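Local coordinates for carbon monoxide dehydrogenase (Thermococcus sp. AM4, PDB 6T7J) that catalyses the reversible oxidation of carbon monoxide to carbon dioxide, a reaction for which its family uses a nickel- and iron-containing cluster C, here lacking nickel, at the interface of chains A and B. Coordinates in Å, arbitrary orientation; residue numbers count along the deposited sequence, not the author numbering. Chains: chain A/B, Carbon monoxide dehydrogenase.

The interface of chains A and B. Residues chain A 94, 98, 101, 105, 194, 197-198, 201; chain B 197-198, 201-202.
A:Met201 and B:Met201 meet tip to tip where the two copies of one helix face each other in the dimer, their thioether sulfurs, SD of each, 3.5 Å apart. In both side chains chi2 (-42°) turns SD toward its twin, and chi3 (-68°) swings CE so that the methyl of A:Met201 lies 3.7 Å from SD of B:Met201. An alanine in place of A:Met201 would probably open a gap beside the B:Met201 sulfur and set that thioether free to turn. Next to this pair, CG1 of A:Val197 packs on the backbone of B:Cys198, 3.9 Å from its CA, and the two-fold repeats the contact between B:Val197 and A:Cys198.

B:Cys198 reaches further into chain A. With SG anti to the backbone N (chi1 161°), its thiol packs among apolar and polar groups of chain A, where SG lies 3.6 Å from the CB methyl of A:Ala98 and 3.5 Å from NH1 of A:Arg105. The sulfur sits at the edge of the guanidinium, in its plane, and the carboxylate of A:Asp194 approaches that same group edge-on. OD1 of A:Asp194 also lies 3.7 Å from SG of B:Cys198. The methyl of A:Ala98 also touches CB of B:Met201, and its small side chain probably helps the partner helix to approach.

Beside the thiol, a salt bridge within chain A fixes the polar wall: NH2 of A:Arg105 donates a nearly straight hydrogen bond, 2.7 Å long, to the syn lone pair of A:Asp194 OD2. Longer, weak bonds from A:Arg105 NH1 and A:Ser101 OG add to the hold on this carboxylate. The pairing is likely to balance the charges beside the largely apolar contact.

A:Ala98, A:Ser101 and A:Arg105 line one side of the long helix 81-115, while A:Asp194 through A:Met201 belong to the short helix 193-203. That short helix meets its symmetry mate at the two-fold axis of the homodimer, and helix 81-115 of chain A forms part of the contact surface, its A:Ala98 packing directly on the partner's short helix.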
# COMPACT_ATOMS: atom_id res chain seq x y z
N ALA A 94 -3.77 0.93 5.50
CA ALA A 94 -3.35 -0.06 4.51
C ALA A 94 -2.14 -0.84 4.99
O ALA A 94 -2.10 -2.07 4.88
CB ALA A 94 -3.06 0.62 3.18
N ALA A 98 -2.01 -4.73 5.96
CA ALA A 98 -1.10 -5.56 5.18
C ALA A 98 -0.19 -6.39 6.07
O ALA A 98 0.08 -7.56 5.78
CB ALA A 98 -0.28 -4.68 4.24
N SER A 101 -2.21 -9.13 7.46
CA SER A 101 -2.60 -10.06 6.41
C SER A 101 -1.45 -10.97 6.00
O SER A 101 -1.66 -12.15 5.74
CB SER A 101 -3.11 -9.29 5.20
OG SER A 101 -3.02 -10.10 4.04
N ARG A 105 -1.25 -14.88 6.24
CA ARG A 105 -0.94 -15.64 5.03
C ARG A 105 0.13 -16.69 5.30
O ARG A 105 0.03 -17.82 4.80
CB ARG A 105 -0.49 -14.70 3.91
CG ARG A 105 -0.60 -15.28 2.51
CD ARG A 105 0.23 -14.49 1.52
NE ARG A 105 0.17 -13.05 1.77
CZ ARG A 105 -0.69 -12.22 1.18
NH1 ARG A 105 -0.67 -10.93 1.46
NH2 ARG A 105 -1.56 -12.68 0.29
N ASP A 194 -6.30 -8.44 0.36
CA ASP A 194 -5.28 -7.83 -0.48
C ASP A 194 -5.88 -6.81 -1.43
O ASP A 194 -5.26 -5.78 -1.72
CB ASP A 194 -4.52 -8.91 -1.25
CG ASP A 194 -3.73 -9.83 -0.33
OD1 ASP A 194 -3.65 -9.55 0.88
OD2 ASP A 194 -3.20 -10.85 -0.83
N VAL A 197 -6.33 -3.57 0.60
CA VAL A 197 -5.05 -2.86 0.75
C VAL A 197 -4.67 -2.17 -0.56
O VAL A 197 -4.31 -0.98 -0.58
CB VAL A 197 -3.95 -3.84 1.21
CG1 VAL A 197 -2.57 -3.25 0.94
CG2 VAL A 197 -4.11 -4.17 2.68
N CYS A 198 -4.77 -2.90 -1.67
CA CYS A 198 -4.38 -2.34 -2.96
C CYS A 198 -5.29 -1.19 -3.37
O CYS A 198 -4.83 -0.21 -3.97
CB CYS A 198 -4.37 -3.45 -4.01
SG CYS A 198 -4.44 -2.89 -5.72
N MET A 201 -4.11 1.85 -1.61
CA MET A 201 -2.94 2.39 -2.31
C MET A 201 -3.32 3.08 -3.61
O MET A 201 -2.63 4.00 -4.05
CB MET A 201 -1.91 1.28 -2.56
CG MET A 201 -1.25 0.77 -1.29
SD MET A 201 -0.82 2.09 -0.14
CE MET A 201 0.48 2.93 -1.05
N VAL B 197 1.53 -5.94 -3.93
CA VAL B 197 1.28 -4.62 -3.37
C VAL B 197 1.21 -4.69 -1.85
O VAL B 197 1.85 -3.90 -1.13
CB VAL B 197 -0.01 -4.02 -3.96
CG1 VAL B 197 -0.52 -2.88 -3.08
CG2 VAL B 197 0.22 -3.53 -5.38
N CYS B 198 0.45 -5.66 -1.33
CA CYS B 198 0.28 -5.77 0.12
C CYS B 198 1.60 -6.13 0.80
O CYS B 198 1.87 -5.65 1.91
CB CYS B 198 -0.80 -6.80 0.42
SG CYS B 198 -0.79 -7.47 2.09
N MET B 201 3.53 -3.00 1.21
CA MET B 201 3.01 -2.25 2.35
C MET B 201 3.42 -2.88 3.68
O MET B 201 3.55 -2.18 4.69
CB MET B 201 1.49 -2.13 2.26
CG MET B 201 1.02 -1.23 1.13
SD MET B 201 2.01 0.27 0.97
CE MET B 201 1.57 1.14 2.48
N HIS B 202 3.64 -4.20 3.70
CA HIS B 202 4.09 -4.88 4.91
C HIS B 202 5.59 -4.68 5.14
O HIS B 202 6.02 -4.44 6.27
CB HIS B 202 3.76 -6.37 4.84
CG HIS B 202 4.30 -7.17 5.99
ND1 HIS B 202 4.70 -8.48 5.85
CD2 HIS B 202 4.52 -6.84 7.28
CE1 HIS B 202 5.14 -8.93 7.01
NE2 HIS B 202 5.04 -7.96 7.90